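Local atomic coordinates of precorrin-3 methylase (Rhodobacter capsulatus, PDB entry 3NUT), a protein that probably transfers a methyl group from S-adenosylmethionine to a precorrin intermediate on the pathway to cobalamin (vitamin B12), and binds S-adenosyl-L-homocysteine. Residues A[72-76]-A[77-81]; A[149-152]-A[153-157]; A[178-181]-A[182-186]; A[189-192]-A[193-197]. One frame throughout, in Å; residues are numbered along the deposited sequence.

Interaction 1: A[72-76]-A[77-81]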
loop_
_atom_site.group_PDB
_atom_site.type_symbol
_atom_site.label_atom_id
_atom_site.label_comp_id
_atom_site.label_asym_id
_atom_site.label_seq_id
_atom_site.Cartn_x
_atom_site.Cartn_y
_atom_site.Cartn_z
ATOM N N LEU A 72 -21.419 7.883 13.229
ATOM C CA LEU A 72 -21.086 8.841 14.279
ATOM C C LEU A 72 -22.222 8.985 15.276
ATOM O O LEU A 72 -21.977 9.121 16.478
ATOM C CB LEU A 72 -20.734 10.211 13.700
ATOM C CG LEU A 72 -19.503 10.423 12.828
ATOM C CD1 LEU A 72 -19.579 11.844 12.310
ATOM C CD2 LEU A 72 -18.220 10.222 13.638
ATOM N N GLU A 73 -23.456 8.928 14.781
ATOM C CA GLU A 73 -24.634 9.135 15.628
ATOM C C GLU A 73 -24.818 7.993 16.580
ATOM O O GLU A 73 -25.257 8.199 17.719
ATOM C CB GLU A 73 -25.917 9.286 14.798
ATOM C CG GLU A 73 -26.063 10.630 14.069
ATOM C CD GLU A 73 -27.131 10.581 12.963
ATOM O OE1 GLU A 73 -27.860 9.575 12.861
ATOM O OE2 GLU A 73 -27.256 11.543 12.192
ATOM N N MET A 74 -24.516 6.780 16.105
ATOM C CA MET A 74 -24.651 5.584 16.928
ATOM C C MET A 74 -23.567 5.589 18.011
ATOM O O MET A 74 -23.825 5.223 19.148
ATOM C CB MET A 74 -24.556 4.307 16.097
ATOM C CG MET A 74 -25.666 4.080 15.051
ATOM S SD MET A 74 -25.302 2.567 14.012
ATOM C CE MET A 74 -26.276 1.513 14.947
ATOM N N ALA A 75 -22.364 6.024 17.644
ATOM C CA ALA A 75 -21.260 6.059 18.576
ATOM C C ALA A 75 -21.604 6.985 19.733
ATOM O O ALA A 75 -21.148 6.776 20.849
ATOM C CB ALA A 75 -19.979 6.489 17.887
ATOM N N ALA A 76 -22.444 7.979 19.466
ATOM C CA ALA A 76 -22.877 8.920 20.494
ATOM C C ALA A 76 -23.917 8.301 21.411
ATOM O O ALA A 76 -24.091 8.760 22.538
ATOM C CB ALA A 76 -23.404 10.204 19.874
ATOM N N GLU A 77 -24.608 7.263 20.951
ATOM C CA GLU A 77 -25.484 6.533 21.850
ATOM C C GLU A 77 -24.707 5.513 22.649
ATOM O O GLU A 77 -25.320 4.701 23.350
ATOM C CB GLU A 77 -26.554 5.768 21.083
ATOM C CG GLU A 77 -27.420 6.581 20.202
ATOM C CD GLU A 77 -28.261 5.701 19.297
ATOM O OE1 GLU A 77 -28.127 4.452 19.369
ATOM O OE2 GLU A 77 -29.049 6.269 18.508
ATOM N N GLY A 78 -23.385 5.502 22.503
ATOM C CA GLY A 78 -22.554 4.521 23.178
ATOM C C GLY A 78 -22.239 3.237 22.399
ATOM O O GLY A 78 -21.550 2.365 22.902
ATOM N N ARG A 79 -22.701 3.145 21.152
ATOM C CA ARG A 79 -22.437 1.970 20.298
ATOM C C ARG A 79 -20.975 1.878 19.809
ATOM O O ARG A 79 -20.292 2.883 19.636
ATOM C CB ARG A 79 -23.454 1.898 19.136
ATOM C CG ARG A 79 -24.880 1.522 19.595
ATOM C CD ARG A 79 -25.987 1.948 18.600
ATOM N NE ARG A 79 -26.688 0.807 17.991
ATOM C CZ ARG A 79 -27.762 0.886 17.181
ATOM N NH1 ARG A 79 -28.303 2.068 16.846
ATOM N NH2 ARG A 79 -28.294 -0.230 16.688
ATOM N N ARG A 80 -20.496 0.658 19.633
ATOM C CA ARG A 80 -19.155 0.424 19.157
ATOM C C ARG A 80 -19.296 -0.001 17.687
ATOM O O ARG A 80 -19.584 -1.166 17.394
ATOM C CB ARG A 80 -18.447 -0.660 20.010
ATOM C CG ARG A 80 -17.955 -0.182 21.360
ATOM C CD ARG A 80 -17.505 -1.320 22.271
ATOM N NE ARG A 80 -18.611 -1.613 23.172
ATOM C CZ ARG A 80 -19.020 -2.824 23.531
ATOM N NH1 ARG A 80 -18.416 -3.924 23.074
ATOM N NH2 ARG A 80 -20.065 -2.921 24.336
ATOM N N VAL A 81 -19.048 0.948 16.790
ATOM C CA VAL A 81 -19.398 0.837 15.385
ATOM C C VAL A 81 -18.146 0.557 14.576
ATOM O O VAL A 81 -17.199 1.337 14.613
ATOM C CB VAL A 81 -20.067 2.137 14.864
ATOM C CG1 VAL A 81 -20.662 1.941 13.496
ATOM C CG2 VAL A 81 -21.178 2.628 15.853
#
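M74 and V81 make the tight side of this turn: CB of M74 lies 3.8 Å from CG2 of V81, and the same methionine CB sits 3.7 Å from CD of R79, whose chain passes obliquely across it. V81 CG2, anti to its own carbonyl carbon (chi1 -169° for CG1), is thereby turned to the last helical turn. The backbone is closed by three bonds. M74 O takes two N-H groups from opposite faces of its plane, E77 N at 2.8 Å and R79 N at 3.1 Å, while G78 N donates to A75 O at 3.1 Å. CA-H of A75 adds a nearly straight contact to R79 O (3.5 Å). The outer side is looser: A76 and E77 are exposed, and E77 OE1 has a weak salt bridge to R79 NH1, an atom whose place is doubtful. The firmer charge partner of R79 is D37, reached through NH2, on strand 37-40. G78 has positive phi (92°), where a side chain would jam against the preceding carbonyl oxygen. With its bonds back into the last turn, this is a Schellman motif, ending helix 65-76 and leading into strand 80-85 of the parallel sheet.

Interaction 2: A[149-152]-A[153-157]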
loop_
_atom_site.group_PDB
_atom_site.type_symbol
_atom_site.label_atom_id
_atom_site.label_comp_id
_atom_site.label_asym_id
_atom_site.label_seq_id
_atom_site.Cartn_x
_atom_site.Cartn_y
_atom_site.Cartn_z
ATOM N N PHE A 149 -12.829 14.580 -15.863
ATOM C CA PHE A 149 -11.820 13.785 -16.586
ATOM C C PHE A 149 -10.470 14.523 -16.707
ATOM O O PHE A 149 -9.400 13.910 -16.659
ATOM C CB PHE A 149 -12.340 13.364 -17.970
ATOM C CG PHE A 149 -11.386 12.490 -18.725
ATOM C CD1 PHE A 149 -11.414 11.107 -18.562
ATOM C CD2 PHE A 149 -10.432 13.050 -19.577
ATOM C CE1 PHE A 149 -10.512 10.295 -19.245
ATOM C CE2 PHE A 149 -9.530 12.246 -20.261
ATOM C CZ PHE A 149 -9.571 10.869 -20.094
ATOM N N GLU A 150 -10.549 15.841 -16.853
ATOM C CA GLU A 150 -9.400 16.737 -16.872
ATOM C C GLU A 150 -8.312 16.384 -15.839
ATOM O O GLU A 150 -7.135 16.283 -16.194
ATOM C CB GLU A 150 -9.910 18.161 -16.655
ATOM C CG GLU A 150 -8.956 19.273 -17.037
ATOM C CD GLU A 150 -9.309 20.582 -16.330
ATOM O OE1 GLU A 150 -9.731 21.547 -17.021
ATOM O OE2 GLU A 150 -9.190 20.629 -15.079
ATOM N N ILE A 151 -8.701 16.188 -14.577
ATOM C CA ILE A 151 -7.731 15.923 -13.503
ATOM C C ILE A 151 -7.068 14.537 -13.594
ATOM O O ILE A 151 -5.855 14.395 -13.387
ATOM C CB ILE A 151 -8.351 16.100 -12.108
ATOM C CG1 ILE A 151 -8.962 17.508 -11.944
ATOM C CG2 ILE A 151 -7.309 15.763 -11.000
ATOM C CD1 ILE A 151 -7.947 18.667 -11.830
ATOM N N LEU A 152 -7.867 13.522 -13.889
ATOM C CA LEU A 152 -7.358 12.177 -14.151
ATOM C C LEU A 152 -6.263 12.169 -15.237
ATOM O O LEU A 152 -5.258 11.436 -15.139
ATOM C CB LEU A 152 -8.517 11.258 -14.555
ATOM C CG LEU A 152 -8.150 9.819 -14.886
ATOM C CD1 LEU A 152 -7.329 9.213 -13.747
ATOM C CD2 LEU A 152 -9.393 8.970 -15.198
ATOM N N GLU A 153 -6.466 12.993 -16.264
ATOM C CA GLU A 153 -5.525 13.100 -17.373
ATOM C C GLU A 153 -4.222 13.748 -16.888
ATOM O O GLU A 153 -3.128 13.243 -17.166
ATOM C CB GLU A 153 -6.159 13.878 -18.539
ATOM C CG GLU A 153 -5.418 13.726 -19.880
ATOM C CD GLU A 153 -5.769 14.808 -20.909
ATOM O OE1 GLU A 153 -5.330 14.648 -22.075
ATOM O OE2 GLU A 153 -6.454 15.812 -20.565
ATOM N N LYS A 154 -4.343 14.842 -16.139
ATOM C CA LYS A 154 -3.172 15.486 -15.540
ATOM C C LYS A 154 -2.377 14.480 -14.677
ATOM O O LYS A 154 -1.136 14.515 -14.642
ATOM C CB LYS A 154 -3.593 16.726 -14.733
ATOM C CG LYS A 154 -2.483 17.366 -13.868
ATOM C CD LYS A 154 -2.986 18.549 -13.033
ATOM C CE LYS A 154 -3.829 18.091 -11.840
ATOM N NZ LYS A 154 -4.166 19.241 -10.912
ATOM N N ARG A 155 -3.096 13.569 -14.015
ATOM C CA ARG A 155 -2.463 12.586 -13.149
ATOM C C ARG A 155 -1.763 11.541 -14.007
ATOM O O ARG A 155 -0.598 11.220 -13.759
ATOM C CB ARG A 155 -3.473 11.916 -12.194
ATOM C CG ARG A 155 -4.070 12.837 -11.133
ATOM C CD ARG A 155 -3.228 12.888 -9.858
ATOM N NE ARG A 155 -3.613 13.944 -8.915
ATOM C CZ ARG A 155 -4.790 14.005 -8.282
ATOM N NH1 ARG A 155 -5.724 13.070 -8.515
ATOM N NH2 ARG A 155 -5.034 14.999 -7.410
ATOM N N LEU A 156 -2.468 11.022 -15.011
ATOM C CA LEU A 156 -1.885 9.995 -15.876
ATOM C C LEU A 156 -0.583 10.448 -16.505
ATOM O O LEU A 156 0.427 9.797 -16.340
ATOM C CB LEU A 156 -2.847 9.569 -16.974
ATOM C CG LEU A 156 -3.840 8.426 -16.786
ATOM C CD1 LEU A 156 -3.435 7.434 -15.674
ATOM C CD2 LEU A 156 -5.196 8.993 -16.546
ATOM N N ARG A 157 -0.606 11.589 -17.191
ATOM C CA ARG A 157 0.584 12.087 -17.915
ATOM C C ARG A 157 1.786 12.373 -17.022
ATOM O O ARG A 157 2.928 12.099 -17.415
ATOM C CB ARG A 157 0.254 13.309 -18.792
ATOM C CG ARG A 157 -0.839 13.037 -19.823
ATOM C CD ARG A 157 -1.012 14.210 -20.785
ATOM N NE ARG A 157 -1.994 13.883 -21.808
ATOM C CZ ARG A 157 -1.717 13.217 -22.921
ATOM N NH1 ARG A 157 -0.474 12.829 -23.161
ATOM N NH2 ARG A 157 -2.682 12.940 -23.789
#
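The guanidinium of R155 has I151 CG2 over one face, 3.9 Å above its plane and displaced to the rim, whereas the F149 ring meets CB of E153 obliquely, CE2 to CB 4.1 Å. A third flat group, the R157 guanidinium, receives the E153 carboxylate at its edge through a weak salt bridge, NE to OE1. I151 serves two cationic chains that run beside it and point the same way: CG2, trans to the backbone N, meets R155, and CD1 approaches K154 NZ at 3.9 Å. Cut back to an alanine, this position is likely to lose the methyl cover on that face of R155 and leave the end of K154 freer to swing. L152 and L156, a turn apart, cross at an angle, and both lean on I140 of strand 137-141. Successive i to i+4 bonds carry the helix: E153 N to F149 O at 3.1 Å, almost in line with the carbonyl, K154 N to E150 O at 3.1 Å and R155 N to I151 O at 2.9 Å. Helix 149-161 is the crossover of a beta-alpha-beta unit between strands 137-141 and 165-169. R155 NH1 forms a salt bridge with D136 of the second subunit, so the apolar cover from I151 lies beside a charge pair that joins the two chains.

Interaction 3: A[178-181]-A[182-186]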
loop_
_atom_site.group_PDB
_atom_site.type_symbol
_atom_site.label_atom_id
_atom_site.label_comp_id
_atom_site.label_asym_id
_atom_site.label_seq_id
_atom_site.Cartn_x
_atom_site.Cartn_y
_atom_site.Cartn_z
ATOM N N HIS A 178 -16.552 4.394 -21.473
ATOM C CA HIS A 178 -15.470 4.601 -22.445
ATOM C C HIS A 178 -14.288 5.383 -21.856
ATOM O O HIS A 178 -13.563 6.072 -22.588
ATOM C CB HIS A 178 -15.995 5.307 -23.709
ATOM C CG HIS A 178 -17.287 4.751 -24.234
ATOM N ND1 HIS A 178 -17.407 3.461 -24.712
ATOM C CD2 HIS A 178 -18.514 5.316 -24.363
ATOM C CE1 HIS A 178 -18.656 3.253 -25.100
ATOM N NE2 HIS A 178 -19.347 4.363 -24.900
ATOM N N GLN A 179 -14.081 5.273 -20.542
ATOM C CA GLN A 179 -13.024 6.055 -19.877
ATOM C C GLN A 179 -11.659 5.358 -19.845
ATOM O O GLN A 179 -10.630 5.990 -20.083
ATOM C CB GLN A 179 -13.457 6.479 -18.473
ATOM C CG GLN A 179 -12.574 7.532 -17.841
ATOM C CD GLN A 179 -13.358 8.409 -16.894
ATOM O OE1 GLN A 179 -14.082 9.319 -17.322
ATOM N NE2 GLN A 179 -13.233 8.139 -15.594
ATOM N N PHE A 180 -11.661 4.062 -19.552
ATOM C CA PHE A 180 -10.446 3.250 -19.538
ATOM C C PHE A 180 -9.809 3.132 -20.928
ATOM O O PHE A 180 -8.592 2.978 -21.051
ATOM C CB PHE A 180 -10.762 1.863 -18.983
ATOM C CG PHE A 180 -9.555 0.975 -18.822
ATOM C CD1 PHE A 180 -8.452 1.397 -18.091
ATOM C CD2 PHE A 180 -9.534 -0.294 -19.383
ATOM C CE1 PHE A 180 -7.339 0.573 -17.933
ATOM C CE2 PHE A 180 -8.421 -1.123 -19.233
ATOM C CZ PHE A 180 -7.323 -0.687 -18.502
ATOM N N THR A 181 -10.649 3.191 -21.965
ATOM C CA THR A 181 -10.192 3.314 -23.349
ATOM C C THR A 181 -9.365 4.590 -23.509
ATOM O O THR A 181 -8.290 4.539 -24.106
ATOM C CB THR A 181 -11.381 3.338 -24.337
ATOM O OG1 THR A 181 -12.207 2.188 -24.125
ATOM C CG2 THR A 181 -10.895 3.372 -25.810
ATOM N N ARG A 182 -9.851 5.718 -22.972
ATOM C CA ARG A 182 -9.074 6.970 -22.977
ATOM C C ARG A 182 -7.730 6.777 -22.265
ATOM O O ARG A 182 -6.686 7.157 -22.799
ATOM C CB ARG A 182 -9.825 8.145 -22.339
ATOM C CG ARG A 182 -11.234 8.437 -22.858
ATOM C CD ARG A 182 -11.287 9.594 -23.879
ATOM N NE ARG A 182 -11.206 10.968 -23.338
ATOM C CZ ARG A 182 -12.232 11.658 -22.822
ATOM N NH1 ARG A 182 -13.439 11.108 -22.732
ATOM N NH2 ARG A 182 -12.055 12.899 -22.377
ATOM N N VAL A 183 -7.760 6.168 -21.075
ATOM C CA VAL A 183 -6.548 5.934 -20.276
ATOM C C VAL A 183 -5.454 5.150 -21.009
ATOM O O VAL A 183 -4.279 5.510 -20.921
ATOM C CB VAL A 183 -6.877 5.262 -18.898
ATOM C CG1 VAL A 183 -5.620 4.699 -18.234
ATOM C CG2 VAL A 183 -7.578 6.255 -17.964
ATOM N N LEU A 184 -5.830 4.088 -21.720
ATOM C CA LEU A 184 -4.884 3.348 -22.575
ATOM C C LEU A 184 -4.303 4.213 -23.709
ATOM O O LEU A 184 -3.126 4.074 -24.072
ATOM C CB LEU A 184 -5.546 2.100 -23.161
ATOM C CG LEU A 184 -5.886 0.978 -22.184
ATOM C CD1 LEU A 184 -6.781 -0.036 -22.837
ATOM C CD2 LEU A 184 -4.617 0.307 -21.648
ATOM N N GLU A 185 -5.143 5.089 -24.263
ATOM C CA GLU A 185 -4.737 5.999 -25.329
ATOM C C GLU A 185 -3.683 6.940 -24.776
ATOM O O GLU A 185 -2.596 7.063 -25.352
ATOM C CB GLU A 185 -5.948 6.784 -25.893
ATOM C CG GLU A 185 -5.692 7.521 -27.231
ATOM C CD GLU A 185 -6.715 8.627 -27.534
ATOM O OE1 GLU A 185 -7.305 8.608 -28.638
ATOM O OE2 GLU A 185 -6.933 9.519 -26.675
ATOM N N ILE A 186 -3.996 7.589 -23.654
ATOM C CA ILE A 186 -3.020 8.441 -22.978
ATOM C C ILE A 186 -1.716 7.666 -22.746
ATOM O O ILE A 186 -0.620 8.201 -22.917
ATOM C CB ILE A 186 -3.521 8.962 -21.608
ATOM C CG1 ILE A 186 -5.006 9.360 -21.641
ATOM C CG2 ILE A 186 -2.616 10.100 -21.102
ATOM C CD1 ILE A 186 -5.283 10.800 -21.964
#
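F180 and L184, one turn apart at the start of helix 179-190, pack on the inner side of a helix that runs between strands 165-169 and 196-201 of the five-stranded mixed sheet. The apolar contacts centre on the F180 ring. L184 crosses it obliquely over one face, its CG 4.3 Å above the ring plane and set toward the rim, with CD1 4.1 Å from ring atom CE2. V183 CB approaches CD1 of the ring at 4.3 Å from an oblique direction. The phenyl reaches forward along the helix because CG of F180 is opposite its backbone N (chi1 -175°), and the ring also meets L142, P220 and A223 in neighbouring loops.

The backbone bonds form a regular i to i+4 ladder. V183 N donates to Q179 O at 3.0 Å, in the carbonyl plane; L184 N reaches F180 O at 3.1 Å and E185 N reaches T181 O at 3.2 Å, both tilted from the plane of their acceptors.

Polar side chains look to other elements. The buried amide NE2 of Q179 gives its hydrogen bond to L142 O, and R182 makes a cation-pi contact with F149 of helix 149-161. The F180 side chain is about 10 Å from the bound S-adenosyl-L-homocysteine, near its pocket but not in contact with it. T181, R182 and E185 are all exposed; R182 CG, set anti to the carbonyl carbon (chi1 -52°), lies 3.3 Å from H178 O.

Interaction 4: A[189-192]-A[193-197]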
loop_
_atom_site.group_PDB
_atom_site.type_symbol
_atom_site.label_atom_id
_atom_site.label_comp_id
_atom_site.label_asym_id
_atom_site.label_seq_id
_atom_site.Cartn_x
_atom_site.Cartn_y
_atom_site.Cartn_z
ATOM N N GLU A 189 0.135 7.238 -25.700
ATOM C CA GLU A 189 0.680 8.560 -26.016
ATOM C C GLU A 189 1.993 8.829 -25.318
ATOM O O GLU A 189 2.934 9.291 -25.947
ATOM C CB GLU A 189 -0.327 9.679 -25.758
ATOM C CG GLU A 189 -1.370 9.790 -26.868
ATOM C CD GLU A 189 -2.274 11.010 -26.757
ATOM O OE1 GLU A 189 -1.936 11.951 -26.014
ATOM O OE2 GLU A 189 -3.323 11.032 -27.434
ATOM N N GLU A 190 2.078 8.500 -24.033
ATOM C CA GLU A 190 3.208 8.941 -23.199
ATOM C C GLU A 190 4.298 7.894 -22.924
ATOM O O GLU A 190 5.335 8.218 -22.348
ATOM C CB GLU A 190 2.681 9.507 -21.878
ATOM C CG GLU A 190 1.865 10.772 -22.020
ATOM C CD GLU A 190 2.697 12.029 -21.910
ATOM O OE1 GLU A 190 3.855 11.958 -21.443
ATOM O OE2 GLU A 190 2.186 13.107 -22.273
ATOM N N CYS A 191 4.070 6.652 -23.348
ATOM C CA CYS A 191 4.957 5.541 -23.005
ATOM C C CYS A 191 5.403 4.732 -24.214
ATOM O O CYS A 191 4.729 4.709 -25.243
ATOM C CB CYS A 191 4.248 4.588 -22.026
ATOM S SG CYS A 191 3.691 5.322 -20.456
ATOM N N GLU A 192 6.533 4.046 -24.066
ATOM C CA GLU A 192 7.033 3.122 -25.086
ATOM C C GLU A 192 6.097 1.918 -25.237
ATOM O O GLU A 192 5.621 1.384 -24.230
ATOM C CB GLU A 192 8.444 2.649 -24.731
ATOM C CG GLU A 192 8.515 1.620 -23.589
ATOM C CD GLU A 192 8.360 2.228 -22.197
ATOM O OE1 GLU A 192 8.444 3.472 -22.054
ATOM O OE2 GLU A 192 8.166 1.448 -21.238
ATOM N N PRO A 193 5.834 1.481 -26.487
ATOM C CA PRO A 193 4.944 0.349 -26.826
ATOM C C PRO A 193 5.122 -0.948 -26.016
ATOM O O PRO A 193 4.125 -1.621 -25.718
ATOM C CB PRO A 193 5.278 0.076 -28.299
ATOM C CG PRO A 193 5.667 1.410 -28.831
ATOM C CD PRO A 193 6.321 2.171 -27.698
ATOM N N GLY A 194 6.367 -1.308 -25.698
ATOM C CA GLY A 194 6.660 -2.526 -24.928
ATOM C C GLY A 194 6.507 -2.416 -23.405
ATOM O O GLY A 194 7.020 -3.267 -22.661
ATOM N N ARG A 195 5.798 -1.381 -22.947
ATOM C CA ARG A 195 5.553 -1.135 -21.522
ATOM C C ARG A 195 4.604 -2.183 -20.968
ATOM O O ARG A 195 3.440 -2.255 -21.377
ATOM C CB ARG A 195 4.957 0.263 -21.320
ATOM C CG ARG A 195 4.463 0.571 -19.905
ATOM C CD ARG A 195 5.593 0.655 -18.913
ATOM N NE ARG A 195 6.407 1.863 -19.049
ATOM C CZ ARG A 195 6.129 3.042 -18.493
ATOM N NH1 ARG A 195 5.028 3.215 -17.780
ATOM N NH2 ARG A 195 6.948 4.069 -18.664
ATOM N N LEU A 196 5.106 -2.994 -20.044
ATOM C CA LEU A 196 4.330 -4.082 -19.481
ATOM C C LEU A 196 3.083 -3.592 -18.719
ATOM O O LEU A 196 3.162 -2.693 -17.892
ATOM C CB LEU A 196 5.222 -4.922 -18.568
ATOM C CG LEU A 196 5.901 -6.237 -19.007
ATOM C CD1 LEU A 196 6.119 -6.423 -20.524
ATOM C CD2 LEU A 196 7.217 -6.399 -18.249
ATOM N N ILE A 197 1.934 -4.174 -19.044
ATOM C CA ILE A 197 0.696 -3.940 -18.322
ATOM C C ILE A 197 0.153 -5.284 -17.861
ATOM O O ILE A 197 0.240 -6.294 -18.571
ATOM C CB ILE A 197 -0.393 -3.276 -19.184
ATOM C CG1 ILE A 197 0.211 -2.273 -20.196
ATOM C CG2 ILE A 197 -1.493 -2.666 -18.288
ATOM C CD1 ILE A 197 0.804 -0.971 -19.601
#
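E192 OE2 accepts NE of R195 at 2.8 Å, a hydrogen-bonded salt bridge with an N-H...O angle of 153°. The oxygen is met on its syn side, with NE 31° out of the carboxylate plane, and the two side chains cross at about a right angle. Both chains fold to make the bond. E192 CG sits between the backbone N and the carbonyl carbon (chi1 75°) and the chain bends again at the next torsion; R195 starts with CG trans to its N, and the turns at chi2 and chi3 carry NE back to OE2. The backbone repeats the pairing: R195 N donates to E192 O at 3.1 Å, from above the carbonyl plane, and closes a type I beta turn through P193 and G194. On one face of the guanidinium lies C191 SG, 3.4 Å above the plane and offset to the rim, 3.7 Å from NH1. R195 also packs against V231 and A234, while its NH2 has a long, weak ion pair with D163. A leucine in its place would probably leave the E192 carboxylate without its cationic mate and C191 SG without the flat group beneath it. The turn joins the end of helix 179-190 to strand 196-201; the backbone of R195 bonds with L215 and that of L196 with G232, just beyond strands 209-214 and 227-231. Charge pairing between residues at the first and last positions of the turn thus backs up its closing backbone bond, and is likely to steady the glutamate as a carboxylate.

From the N terminus, interaction 1 comes first and stands apart, turning the chain from helix 65-76 into strand 80-85 of the parallel sheet, with its centre 39 Å or more from the other three. Interaction 2 follows within helix 149-161, then interactions 3 and 4 at the start and the end of helix 179-190. None nests or crosses; interactions 1 and 4 close turns from helix into strand, 2 and 3 lie within a helix. The last three gather around the five-stranded mixed sheet: F149, E153 and R157 of interaction 2 pack on Q179, R182 and I186 of interaction 3, while R157 forms salt bridges with E189 and E190 of 189-192, tying the two helices together.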